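Long-range contacts in T CELL surface glycoprotein CD4 (Rattus norvegicus, PDB 1CID), which probably acts as the T-cell co-receptor for MHC class II, here represented by its two membrane-proximal immunoglobulin-like domains: residues 7-12 / 106-111; 158-163 / 172-177; 116-121 / 148-153; 128-133 / 143-148. All blocks are in the same frame, centred on the assembly; numbering follows the deposited sequence.

Interaction 1: residues 7-12 / 106-111; sequences KSEGES and VMKVTQ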
loop_
_atom_site.group_PDB
_atom_site.type_symbol
_atom_site.label_atom_id
_atom_site.label_comp_id
_atom_site.label_asym_id
_atom_site.label_seq_id
_atom_site.Cartn_x
_atom_site.Cartn_y
_atom_site.Cartn_z
ATOM N N LYS A 7 -2.839 3.887 -0.317
ATOM C CA LYS A 7 -2.312 5.061 0.331
ATOM C C LYS A 7 -1.761 6.141 -0.564
ATOM O O LYS A 7 -1.310 5.931 -1.704
ATOM C CB LYS A 7 -1.125 4.594 1.236
ATOM C CG LYS A 7 -1.719 3.515 2.165
ATOM C CD LYS A 7 -2.123 4.131 3.440
ATOM C CE LYS A 7 -3.167 3.442 4.253
ATOM N NZ LYS A 7 -3.555 4.543 5.220
ATOM N N SER A 8 -1.736 7.359 -0.026
ATOM C CA SER A 8 -1.219 8.506 -0.770
ATOM C C SER A 8 0.218 8.544 -0.169
ATOM O O SER A 8 0.571 8.294 0.994
ATOM C CB SER A 8 -1.881 9.857 -0.798
ATOM O OG SER A 8 -3.259 9.838 -0.415
ATOM N N GLU A 9 0.958 8.947 -1.179
ATOM C CA GLU A 9 2.335 9.018 -0.827
ATOM C C GLU A 9 2.566 9.838 0.383
ATOM O O GLU A 9 1.949 10.887 0.516
ATOM C CB GLU A 9 2.857 9.688 -2.047
ATOM C CG GLU A 9 4.314 9.265 -2.062
ATOM C CD GLU A 9 5.040 10.023 -3.101
ATOM O OE1 GLU A 9 4.657 11.232 -3.171
ATOM O OE2 GLU A 9 5.886 9.459 -3.764
ATOM N N GLY A 10 3.506 9.442 1.183
ATOM C CA GLY A 10 3.930 10.126 2.401
ATOM C C GLY A 10 3.061 9.552 3.508
ATOM O O GLY A 10 3.291 9.906 4.700
ATOM N N GLU A 11 2.100 8.690 3.250
ATOM C CA GLU A 11 1.327 8.187 4.434
ATOM C C GLU A 11 1.855 6.884 4.962
ATOM O O GLU A 11 2.696 6.235 4.350
ATOM C CB GLU A 11 -0.045 8.183 3.778
ATOM C CG GLU A 11 -1.223 9.005 4.197
ATOM C CD GLU A 11 -2.592 8.477 3.785
ATOM O OE1 GLU A 11 -2.719 8.652 2.533
ATOM O OE2 GLU A 11 -3.571 7.973 4.384
ATOM N N SER A 12 1.465 6.237 6.010
ATOM C CA SER A 12 1.820 4.994 6.621
ATOM C C SER A 12 0.915 3.887 6.184
ATOM O O SER A 12 -0.270 4.150 6.304
ATOM C CB SER A 12 1.617 5.105 8.159
ATOM O OG SER A 12 2.792 5.885 8.521
ATOM N N VAL A 106 -0.227 2.674 -4.060
ATOM C CA VAL A 106 0.148 4.055 -3.888
ATOM C C VAL A 106 -0.213 5.046 -5.024
ATOM O O VAL A 106 0.107 4.895 -6.182
ATOM C CB VAL A 106 1.655 4.274 -3.658
ATOM C CG1 VAL A 106 2.017 5.716 -3.351
ATOM C CG2 VAL A 106 2.051 3.451 -2.479
ATOM N N MET A 107 -0.804 6.157 -4.603
ATOM C CA MET A 107 -1.270 7.263 -5.433
ATOM C C MET A 107 -0.422 8.514 -5.215
ATOM O O MET A 107 -0.135 8.802 -4.037
ATOM C CB MET A 107 -2.676 7.705 -5.023
ATOM C CG MET A 107 -3.328 8.722 -5.911
ATOM S SD MET A 107 -5.082 8.964 -5.745
ATOM C CE MET A 107 -5.992 7.669 -6.480
ATOM N N LYS A 108 -0.162 9.146 -6.325
ATOM C CA LYS A 108 0.603 10.423 -6.271
ATOM C C LYS A 108 -0.018 11.520 -7.176
ATOM O O LYS A 108 0.038 11.391 -8.429
ATOM C CB LYS A 108 2.067 10.296 -6.660
ATOM C CG LYS A 108 2.925 11.631 -6.436
ATOM C CD LYS A 108 4.242 11.716 -7.122
ATOM C CE LYS A 108 5.080 12.952 -7.040
ATOM N NZ LYS A 108 5.521 13.528 -5.706
ATOM N N VAL A 109 -0.560 12.562 -6.528
ATOM C CA VAL A 109 -1.213 13.681 -7.221
ATOM C C VAL A 109 -0.225 14.868 -7.207
ATOM O O VAL A 109 0.125 15.174 -6.066
ATOM C CB VAL A 109 -2.499 14.283 -6.654
ATOM C CG1 VAL A 109 -3.270 15.268 -7.563
ATOM C CG2 VAL A 109 -3.537 13.261 -6.254
ATOM N N THR A 110 0.053 15.385 -8.376
ATOM C CA THR A 110 0.873 16.538 -8.588
ATOM C C THR A 110 0.367 17.437 -9.729
ATOM O O THR A 110 -0.320 17.092 -10.660
ATOM C CB THR A 110 2.389 16.235 -8.874
ATOM O OG1 THR A 110 2.446 15.560 -10.158
ATOM C CG2 THR A 110 3.061 15.489 -7.721
ATOM N N GLN A 111 0.766 18.666 -9.584
ATOM C CA GLN A 111 0.648 19.871 -10.381
ATOM C C GLN A 111 2.119 20.203 -10.727
ATOM O O GLN A 111 2.850 20.893 -9.975
ATOM C CB GLN A 111 0.058 21.041 -9.631
ATOM C CG GLN A 111 -0.232 22.185 -10.577
ATOM C CD GLN A 111 -1.041 23.312 -10.028
ATOM O OE1 GLN A 111 -1.474 23.682 -8.938
ATOM N NE2 GLN A 111 -1.384 24.121 -11.026
#
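A short parallel strand pair sets Lys7 and Ser8 beside Val106 and Met107, at the end of the first immunoglobulin-like domain. Two backbone bonds hold it: Met107 N donates to Lys7 O at 3.0 Å, and Glu9 N donates to Met107 O at 3.1 Å. The pairing of a first strand with the last one in parallel is a feature of V-type immunoglobulin folds, and here strand 97-110 runs on without a break to become the first strand of the next domain. Past the pair the chain turns away in a type II turn from Ser8 to Glu11. Glu9 CG stands anti to the backbone N (chi1 -156°), and the extended chain beyond it slants across Lys108; OE1 forms a salt bridge to Lys108 NZ at 3.5 Å and also nears Lys108 CG at 3.7 Å. On the inner face Val106 CG1 sits 4.0 Å from Glu9 N, while Val79 and Leu81 cover the valine. Within the turn, Glu11 OE1 takes the N-H of Ser8 at 3.0 Å from above its carboxylate plane, and OE2 makes a salt bridge with Lys7 NZ.

Interaction 2: residues 158-163 / 172-177; sequences VWQCLL and DSKIQV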
loop_
_atom_site.group_PDB
_atom_site.type_symbol
_atom_site.label_atom_id
_atom_site.label_comp_id
_atom_site.label_asym_id
_atom_site.label_seq_id
_atom_site.Cartn_x
_atom_site.Cartn_y
_atom_site.Cartn_z
ATOM N N VAL A 158 -9.987 22.843 -5.732
ATOM C CA VAL A 158 -9.563 21.618 -5.070
ATOM C C VAL A 158 -9.803 20.590 -6.126
ATOM O O VAL A 158 -11.002 20.526 -6.394
ATOM C CB VAL A 158 -10.434 21.434 -3.832
ATOM C CG1 VAL A 158 -10.213 20.079 -3.228
ATOM C CG2 VAL A 158 -10.141 22.428 -2.714
ATOM N N TRP A 159 -8.802 19.913 -6.581
ATOM C CA TRP A 159 -9.191 18.820 -7.516
ATOM C C TRP A 159 -9.264 17.525 -6.703
ATOM O O TRP A 159 -8.603 17.543 -5.659
ATOM C CB TRP A 159 -8.162 18.664 -8.580
ATOM C CG TRP A 159 -8.472 19.679 -9.605
ATOM C CD1 TRP A 159 -8.255 21.008 -9.463
ATOM C CD2 TRP A 159 -9.049 19.463 -10.899
ATOM N NE1 TRP A 159 -8.672 21.627 -10.623
ATOM C CE2 TRP A 159 -9.131 20.733 -11.522
ATOM C CE3 TRP A 159 -9.477 18.365 -11.615
ATOM C CZ2 TRP A 159 -9.565 20.930 -12.811
ATOM C CZ3 TRP A 159 -9.949 18.581 -12.905
ATOM C CH2 TRP A 159 -10.020 19.817 -13.513
ATOM N N GLN A 160 -9.891 16.488 -7.121
ATOM C CA GLN A 160 -9.718 15.326 -6.199
ATOM C C GLN A 160 -9.185 14.210 -7.045
ATOM O O GLN A 160 -9.431 14.328 -8.275
ATOM C CB GLN A 160 -11.039 15.284 -5.526
ATOM C CG GLN A 160 -11.211 13.922 -4.916
ATOM C CD GLN A 160 -12.574 13.854 -4.271
ATOM O OE1 GLN A 160 -13.646 14.142 -4.791
ATOM N NE2 GLN A 160 -12.593 13.436 -3.019
ATOM N N CYS A 161 -8.438 13.204 -6.590
ATOM C CA CYS A 161 -8.094 12.128 -7.572
ATOM C C CYS A 161 -8.655 10.815 -7.024
ATOM O O CYS A 161 -8.505 10.547 -5.801
ATOM C CB CYS A 161 -6.652 12.105 -8.049
ATOM S SG CYS A 161 -6.417 10.582 -9.057
ATOM N N LEU A 162 -9.363 9.994 -7.796
ATOM C CA LEU A 162 -9.877 8.758 -7.155
ATOM C C LEU A 162 -9.510 7.533 -7.969
ATOM O O LEU A 162 -9.411 7.716 -9.179
ATOM C CB LEU A 162 -11.326 8.853 -7.100
ATOM C CG LEU A 162 -12.351 9.910 -7.149
ATOM C CD1 LEU A 162 -13.677 9.139 -6.947
ATOM C CD2 LEU A 162 -12.318 10.803 -5.946
ATOM N N LEU A 163 -9.407 6.437 -7.265
ATOM C CA LEU A 163 -9.137 5.060 -7.740
ATOM C C LEU A 163 -10.451 4.293 -7.391
ATOM O O LEU A 163 -10.849 4.230 -6.200
ATOM C CB LEU A 163 -8.006 4.289 -7.164
ATOM C CG LEU A 163 -7.216 3.043 -7.427
ATOM C CD1 LEU A 163 -7.724 1.903 -6.602
ATOM C CD2 LEU A 163 -7.267 2.571 -8.879
ATOM N N ASP A 172 -8.979 7.994 -2.604
ATOM C CA ASP A 172 -8.930 9.346 -3.177
ATOM C C ASP A 172 -7.841 10.203 -2.519
ATOM O O ASP A 172 -7.394 9.966 -1.432
ATOM C CB ASP A 172 -10.201 10.152 -3.037
ATOM C CG ASP A 172 -10.569 10.609 -1.647
ATOM O OD1 ASP A 172 -11.311 9.954 -0.844
ATOM O OD2 ASP A 172 -10.115 11.747 -1.385
ATOM N N SER A 173 -7.507 11.269 -3.143
ATOM C CA SER A 173 -6.527 12.228 -2.683
ATOM C C SER A 173 -6.795 13.609 -3.314
ATOM O O SER A 173 -7.139 13.646 -4.532
ATOM C CB SER A 173 -5.314 11.518 -3.237
ATOM O OG SER A 173 -4.212 12.058 -2.542
ATOM N N LYS A 174 -6.697 14.712 -2.554
ATOM C CA LYS A 174 -6.905 16.054 -2.949
ATOM C C LYS A 174 -5.588 16.850 -2.928
ATOM O O LYS A 174 -4.667 16.687 -2.145
ATOM C CB LYS A 174 -7.652 16.979 -2.015
ATOM C CG LYS A 174 -8.749 16.424 -1.133
ATOM C CD LYS A 174 -10.016 16.284 -1.926
ATOM C CE LYS A 174 -11.145 16.049 -0.945
ATOM N NZ LYS A 174 -11.235 17.298 -0.135
ATOM N N ILE A 175 -5.710 17.790 -3.817
ATOM C CA ILE A 175 -4.803 18.849 -4.177
ATOM C C ILE A 175 -5.590 20.144 -4.541
ATOM O O ILE A 175 -6.669 20.238 -5.202
ATOM C CB ILE A 175 -3.933 18.293 -5.334
ATOM C CG1 ILE A 175 -2.780 19.347 -5.443
ATOM C CG2 ILE A 175 -4.713 18.007 -6.636
ATOM C CD1 ILE A 175 -1.692 18.825 -6.436
ATOM N N GLN A 176 -4.950 21.182 -3.995
ATOM C CA GLN A 176 -5.352 22.570 -4.230
ATOM C C GLN A 176 -4.397 22.972 -5.385
ATOM O O GLN A 176 -3.117 22.991 -5.324
ATOM C CB GLN A 176 -5.311 23.491 -3.037
ATOM C CG GLN A 176 -4.956 24.906 -3.380
ATOM C CD GLN A 176 -4.950 26.020 -2.417
ATOM O OE1 GLN A 176 -3.997 26.340 -1.735
ATOM N NE2 GLN A 176 -6.092 26.705 -2.415
ATOM N N VAL A 177 -5.045 23.329 -6.484
ATOM C CA VAL A 177 -4.295 23.826 -7.676
ATOM C C VAL A 177 -4.379 25.356 -7.540
ATOM O O VAL A 177 -3.339 25.553 -8.203
ATOM C CB VAL A 177 -4.916 23.303 -8.973
ATOM C CG1 VAL A 177 -4.098 23.687 -10.186
ATOM C CG2 VAL A 177 -5.177 21.802 -8.945
ATOM O OXT VAL A 177 -4.202 26.319 -6.643
#
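Trp159 turns CG anti to its carbonyl carbon (chi1 -83°), and Val177 places CG2 anti to its own carbonyl carbon (chi1 -175°, measured to CG1); the two side chains then meet obliquely, with Trp159 CD1 3.2 Å from Val177 CG2. On the same face, Trp159 CB lies 4.0 Å from Ile175 CG2, and Cys161, which forms a disulfide with Cys119, follows two residues on. The indole nitrogen is held from outside the pair, donating to Glu155 O. Behind these side chains the strands run antiparallel, their short axes 160° apart. Trp159 N donates to Ile175 O at 2.6 Å, with a weaker return bond from Ile175 N to Trp159 O, and Ser173 N donates to Cys161 O at 2.9 Å. The opposite face is more polar and more open. There Lys174 CD packs 4.0 Å from Val158 CG1 and 3.9 Å from Gln160 CB, bridging two residues of the facing strand, while its NZ reaches out to a salt bridge with Glu136. Farther along, Leu162 CD2 rests 3.7 Å from Asp172 CB, so the aliphatic part of the aspartate does the touching. The indole NE1-H of Trp159, two residues before the disulfide cysteine and bound to a backbone carbonyl four residues earlier, recalls the tyrosine corner of immunoglobulin domains, with a tryptophan in place of the tyrosine, and the hairpin itself corresponds to the F and G strands of the C2-set fold.

Interaction 3: residues 116-121 / 148-153; sequences TLTCEV and VIQVQA
Gln152 brings the NE2 corner of its amide to 3.9 Å from Thr116 OG1, whereas Gln150 meets Thr116 through an aliphatic carbon, its CG lying 4.2 Å from Thr116 CG2. No flat group stacks between the strands: neither amide is laid on the facing strand, and Glu120 makes its contact with CB, not with its carboxylate. Thr116 OG1 has its hydrogen-bonding partner in Asp113. On this outer face methyl groups pack against aliphatic carbons and backbone carbonyls. Val148 CG2, anti to its backbone N (chi1 67°, measured to CG1), packs 3.6 Å from Glu120 CB and 3.5 Å from Cys119 O, and the Thr118 side chain crosses that of Val148 obliquely, Thr118 CG2 lying 3.9 Å from Val148 CG2. The other face is buried and turned to the core. Cys119 has SG anti to its backbone N (chi1 168°), directed to the disulfide with Cys161, and its CB lies 4.2 Å from Ile149 CG1; Leu131 and Leu133 of the opposed sheet cover Ile149, Val151 and Leu117. Between the faces, antiparallel bonds join Cys119 and Ile149 both ways, Cys119 N to Ile149 O at 3.0 Å and Ile149 N to Cys119 O at 3.1 Å. Val151 N likewise donates to Leu117 O, but the return bond from Leu117 N is weak. A disulfide-bearing strand flanked by an antiparallel neighbour, facing a second sheet, is the B and E strand pair of the immunoglobulin sandwich.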
loop_
_atom_site.group_PDB
_atom_site.type_symbol
_atom_site.label_atom_id
_atom_site.label_comp_id
_atom_site.label_asym_id
_atom_site.label_seq_id
_atom_site.Cartn_x
_atom_site.Cartn_y
_atom_site.Cartn_z
ATOM N N THR A 116 -0.121 21.382 -16.172
ATOM C CA THR A 116 -0.320 20.004 -15.751
ATOM C C THR A 116 -0.856 19.802 -14.367
ATOM O O THR A 116 -0.481 20.589 -13.498
ATOM C CB THR A 116 1.124 19.393 -15.950
ATOM O OG1 THR A 116 1.489 19.913 -17.263
ATOM C CG2 THR A 116 1.124 17.861 -15.931
ATOM N N LEU A 117 -1.675 18.788 -14.191
ATOM C CA LEU A 117 -2.289 18.231 -12.991
ATOM C C LEU A 117 -2.135 16.690 -13.276
ATOM O O LEU A 117 -2.654 16.429 -14.363
ATOM C CB LEU A 117 -3.756 18.367 -12.604
ATOM C CG LEU A 117 -4.178 17.743 -11.284
ATOM C CD1 LEU A 117 -3.594 18.471 -10.066
ATOM C CD2 LEU A 117 -5.683 17.837 -11.112
ATOM N N THR A 118 -1.483 15.930 -12.417
ATOM C CA THR A 118 -1.317 14.535 -12.760
ATOM C C THR A 118 -1.734 13.557 -11.678
ATOM O O THR A 118 -1.633 13.951 -10.503
ATOM C CB THR A 118 0.136 14.251 -13.248
ATOM O OG1 THR A 118 0.635 15.464 -13.839
ATOM C CG2 THR A 118 0.010 13.143 -14.317
ATOM N N CYS A 119 -2.158 12.365 -12.017
ATOM C CA CYS A 119 -2.453 11.515 -10.867
ATOM C C CYS A 119 -1.912 10.190 -11.308
ATOM O O CYS A 119 -2.285 9.953 -12.459
ATOM C CB CYS A 119 -3.890 11.591 -10.665
ATOM S SG CYS A 119 -4.501 10.382 -9.543
ATOM N N GLU A 120 -1.034 9.549 -10.528
ATOM C CA GLU A 120 -0.557 8.242 -10.943
ATOM C C GLU A 120 -0.577 7.366 -9.676
ATOM O O GLU A 120 -0.401 7.867 -8.568
ATOM C CB GLU A 120 0.795 7.931 -11.418
ATOM C CG GLU A 120 1.825 8.804 -10.770
ATOM C CD GLU A 120 3.136 8.672 -11.575
ATOM O OE1 GLU A 120 3.395 7.481 -11.898
ATOM O OE2 GLU A 120 3.651 9.859 -11.731
ATOM N N VAL A 121 -0.830 6.123 -10.038
ATOM C CA VAL A 121 -0.928 5.053 -9.008
ATOM C C VAL A 121 0.037 3.905 -9.312
ATOM O O VAL A 121 0.393 3.646 -10.500
ATOM C CB VAL A 121 -2.427 4.716 -9.019
ATOM C CG1 VAL A 121 -2.877 3.576 -9.898
ATOM C CG2 VAL A 121 -2.992 4.307 -7.680
ATOM N N VAL A 148 -1.946 6.306 -15.202
ATOM C CA VAL A 148 -1.571 7.701 -15.002
ATOM C C VAL A 148 -2.473 8.550 -15.905
ATOM O O VAL A 148 -2.373 8.397 -17.135
ATOM C CB VAL A 148 -0.089 7.840 -15.075
ATOM C CG1 VAL A 148 0.471 7.580 -16.436
ATOM C CG2 VAL A 148 0.256 9.283 -14.704
ATOM N N ILE A 149 -3.349 9.354 -15.284
ATOM C CA ILE A 149 -4.157 10.261 -16.094
ATOM C C ILE A 149 -3.633 11.676 -15.884
ATOM O O ILE A 149 -3.076 11.845 -14.819
ATOM C CB ILE A 149 -5.636 10.184 -15.752
ATOM C CG1 ILE A 149 -5.736 10.474 -14.259
ATOM C CG2 ILE A 149 -5.936 8.785 -16.288
ATOM C CD1 ILE A 149 -7.140 10.244 -13.663
ATOM N N GLN A 150 -3.895 12.520 -16.835
ATOM C CA GLN A 150 -3.365 13.899 -16.811
ATOM C C GLN A 150 -4.462 14.882 -17.135
ATOM O O GLN A 150 -5.377 14.397 -17.805
ATOM C CB GLN A 150 -2.190 13.871 -17.793
ATOM C CG GLN A 150 -1.199 14.990 -17.854
ATOM C CD GLN A 150 -1.419 15.780 -19.136
ATOM O OE1 GLN A 150 -2.445 16.512 -19.207
ATOM N NE2 GLN A 150 -0.537 15.606 -20.140
ATOM N N VAL A 151 -4.430 16.123 -16.701
ATOM C CA VAL A 151 -5.429 17.145 -17.004
ATOM C C VAL A 151 -4.659 18.448 -17.349
ATOM O O VAL A 151 -3.820 18.998 -16.662
ATOM C CB VAL A 151 -6.569 17.476 -16.038
ATOM C CG1 VAL A 151 -7.314 18.816 -16.165
ATOM C CG2 VAL A 151 -7.651 16.390 -16.105
ATOM N N GLN A 152 -5.139 18.847 -18.516
ATOM C CA GLN A 152 -4.679 20.076 -19.165
ATOM C C GLN A 152 -5.420 21.301 -18.597
ATOM O O GLN A 152 -6.661 21.457 -18.427
ATOM C CB GLN A 152 -4.706 19.900 -20.678
ATOM C CG GLN A 152 -3.270 19.852 -21.182
ATOM C CD GLN A 152 -2.213 20.861 -20.745
ATOM O OE1 GLN A 152 -2.363 22.093 -20.908
ATOM N NE2 GLN A 152 -1.061 20.427 -20.163
ATOM N N ALA A 153 -4.459 22.157 -18.257
ATOM C CA ALA A 153 -4.696 23.448 -17.646
ATOM C C ALA A 153 -5.925 23.433 -16.741
ATOM O O ALA A 153 -6.981 24.019 -17.031
ATOM C CB ALA A 153 -4.809 24.571 -18.674
#

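Interaction 4: residues 128-133 / 143-148; sequences KMRLIL and SRQEKV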
loop_
_atom_site.group_PDB
_atom_site.type_symbol
_atom_site.label_atom_id
_atom_site.label_comp_id
_atom_site.label_asym_id
_atom_site.label_seq_id
_atom_site.Cartn_x
_atom_site.Cartn_y
_atom_site.Cartn_z
ATOM N N LYS A 128 -10.445 -3.579 -14.058
ATOM C CA LYS A 128 -11.798 -3.049 -13.849
ATOM C C LYS A 128 -11.571 -2.020 -12.687
ATOM O O LYS A 128 -12.165 -1.951 -11.576
ATOM C CB LYS A 128 -12.838 -4.083 -13.482
ATOM C CG LYS A 128 -12.344 -4.903 -12.283
ATOM C CD LYS A 128 -13.491 -5.676 -11.658
ATOM C CE LYS A 128 -12.949 -7.070 -11.297
ATOM N NZ LYS A 128 -12.582 -7.799 -12.568
ATOM N N MET A 129 -10.543 -1.196 -12.909
ATOM C CA MET A 129 -10.014 -0.128 -12.039
ATOM C C MET A 129 -9.667 1.087 -12.949
ATOM O O MET A 129 -8.918 0.852 -13.938
ATOM C CB MET A 129 -8.801 -0.453 -11.149
ATOM C CG MET A 129 -9.251 -0.791 -9.746
ATOM S SD MET A 129 -7.959 -1.543 -8.676
ATOM C CE MET A 129 -9.107 -2.201 -7.420
ATOM N N ARG A 130 -10.262 2.241 -12.579
ATOM C CA ARG A 130 -9.968 3.418 -13.421
ATOM C C ARG A 130 -9.601 4.573 -12.516
ATOM O O ARG A 130 -9.988 4.430 -11.361
ATOM C CB ARG A 130 -11.082 3.723 -14.369
ATOM C CG ARG A 130 -12.428 3.419 -13.745
ATOM C CD ARG A 130 -13.437 2.963 -14.786
ATOM N NE ARG A 130 -13.439 3.871 -15.895
ATOM C CZ ARG A 130 -13.484 3.760 -17.190
ATOM N NH1 ARG A 130 -13.619 2.538 -17.636
ATOM N NH2 ARG A 130 -13.370 4.723 -18.138
ATOM N N LEU A 131 -8.913 5.505 -13.074
ATOM C CA LEU A 131 -8.469 6.696 -12.363
ATOM C C LEU A 131 -9.339 7.876 -12.868
ATOM O O LEU A 131 -9.740 7.955 -14.049
ATOM C CB LEU A 131 -7.020 6.878 -12.710
ATOM C CG LEU A 131 -5.812 6.570 -11.838
ATOM C CD1 LEU A 131 -4.595 7.261 -12.433
ATOM C CD2 LEU A 131 -6.051 6.969 -10.395
ATOM N N ILE A 132 -9.599 8.723 -11.908
ATOM C CA ILE A 132 -10.506 9.833 -12.110
ATOM C C ILE A 132 -9.983 11.094 -11.473
ATOM O O ILE A 132 -9.692 11.077 -10.276
ATOM C CB ILE A 132 -11.823 9.321 -11.408
ATOM C CG1 ILE A 132 -12.405 8.052 -12.105
ATOM C CG2 ILE A 132 -12.925 10.381 -11.262
ATOM C CD1 ILE A 132 -13.231 7.348 -10.949
ATOM N N LEU A 133 -9.935 12.148 -12.234
ATOM C CA LEU A 133 -9.544 13.505 -11.818
ATOM C C LEU A 133 -10.868 14.283 -11.943
ATOM O O LEU A 133 -11.487 14.261 -12.991
ATOM C CB LEU A 133 -8.370 14.021 -12.624
ATOM C CG LEU A 133 -6.983 14.021 -12.005
ATOM C CD1 LEU A 133 -6.028 14.538 -12.988
ATOM C CD2 LEU A 133 -6.952 14.862 -10.741
ATOM N N SER A 143 -11.769 10.158 -16.772
ATOM C CA SER A 143 -12.028 8.868 -16.096
ATOM C C SER A 143 -11.387 7.954 -17.130
ATOM O O SER A 143 -11.985 7.558 -18.097
ATOM C CB SER A 143 -13.378 8.443 -15.879
ATOM O OG SER A 143 -13.941 7.233 -15.566
ATOM N N ARG A 144 -10.117 7.740 -16.943
ATOM C CA ARG A 144 -9.363 6.871 -17.903
ATOM C C ARG A 144 -9.089 5.562 -17.161
ATOM O O ARG A 144 -8.981 5.492 -15.911
ATOM C CB ARG A 144 -8.116 7.545 -18.499
ATOM C CG ARG A 144 -8.343 8.201 -19.841
ATOM C CD ARG A 144 -8.087 9.641 -20.073
ATOM N NE ARG A 144 -6.685 9.965 -19.961
ATOM C CZ ARG A 144 -5.923 11.062 -20.054
ATOM N NH1 ARG A 144 -6.488 12.251 -20.323
ATOM N NH2 ARG A 144 -4.570 11.072 -19.906
ATOM N N GLN A 145 -9.000 4.553 -17.984
ATOM C CA GLN A 145 -8.710 3.211 -17.416
ATOM C C GLN A 145 -7.260 2.763 -17.619
ATOM O O GLN A 145 -6.855 1.748 -18.212
ATOM C CB GLN A 145 -9.772 2.412 -18.108
ATOM C CG GLN A 145 -9.973 1.049 -17.509
ATOM C CD GLN A 145 -11.077 0.412 -18.357
ATOM O OE1 GLN A 145 -12.086 0.096 -17.722
ATOM N NE2 GLN A 145 -10.909 0.247 -19.681
ATOM N N GLU A 146 -6.401 3.566 -17.063
ATOM C CA GLU A 146 -4.987 3.593 -16.999
ATOM C C GLU A 146 -4.477 3.887 -15.591
ATOM O O GLU A 146 -5.224 3.915 -14.594
ATOM C CB GLU A 146 -4.447 4.646 -17.920
ATOM C CG GLU A 146 -4.788 4.608 -19.390
ATOM C CD GLU A 146 -4.540 5.972 -20.018
ATOM O OE1 GLU A 146 -5.225 6.991 -19.774
ATOM O OE2 GLU A 146 -3.543 6.022 -20.802
ATOM N N LYS A 147 -3.135 3.998 -15.578
ATOM C CA LYS A 147 -2.448 4.152 -14.287
ATOM C C LYS A 147 -1.876 5.539 -14.135
ATOM O O LYS A 147 -1.390 5.887 -13.034
ATOM C CB LYS A 147 -1.429 3.046 -14.098
ATOM C CG LYS A 147 -1.805 1.734 -13.394
ATOM C CD LYS A 147 -0.618 0.808 -13.067
ATOM C CE LYS A 147 -1.133 -0.185 -12.015
ATOM N NZ LYS A 147 0.047 -0.777 -11.324
ATOM N N VAL A 148 -1.946 6.306 -15.202
ATOM C CA VAL A 148 -1.571 7.701 -15.002
ATOM C C VAL A 148 -2.473 8.550 -15.905
ATOM O O VAL A 148 -2.373 8.397 -17.135
ATOM C CB VAL A 148 -0.089 7.840 -15.075
ATOM C CG1 VAL A 148 0.471 7.580 -16.436
ATOM C CG2 VAL A 148 0.256 9.283 -14.704
HETATM O O HOH W 1 -6.356 1.593 -12.664
#
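Leu131 and Arg144 form the firm part of this contact, with backbone bonds in both directions: Leu131 N to Arg144 O at 2.8 Å and Arg144 N to Leu131 O at 2.9 Å. Leu131 then turns its side chain under the departing chain, CD1 coming 3.5 Å from Lys147 O and CG 3.9 Å from Glu146 O, while Cys119 and Ile149 of the facing sheet cover it. The two strands make a hairpin that corresponds to C and C' of a C2-set immunoglobulin domain, after which residues 145-147 carry the chain across to the other sheet. The outer side is polar and looser. The Arg130 chain is bent at chi2 and chi3; its NH2 donates to Ser143 O at 3.2 Å, from above the carbonyl plane, and NE bonds weakly to Ser143 OG. Gln145 CB lies over one guanidinium face, 3.8 Å above its plane, and the amide is turned 61° from that plane. Arg144 NE meets Glu146 OE1 in the guanidinium plane, a 3.3 Å salt bridge whose hydrogen bond is weak. A water donates to Glu146 O and, weakly, to Met129 O. Lys147 NZ is held by Gly123 O and Glu35 of the preceding domain.

Interaction 1 closes the longest loop, bringing residues 7-12 back to 106-111 after the chain has traced most of the first domain; strand 97-110 then enters the second. Interaction 3 closes the next loop, 116-121 to 148-153, and interaction 4 is nested in it, sharing Val148. Interaction 2 follows as the C-terminal hairpin, and none of the contacts cross. Strands 97-110 and 116-122 are neighbours, so interactions 1 and 3 lie in one sheet, while 2 and 4 lie in the other, where strands 129-135 and 158-165 are adjacent. The Cys119-Cys161 disulfide joins the two sheets, and a probable hydrogen bond between Ser8 and Ser173 links the domains.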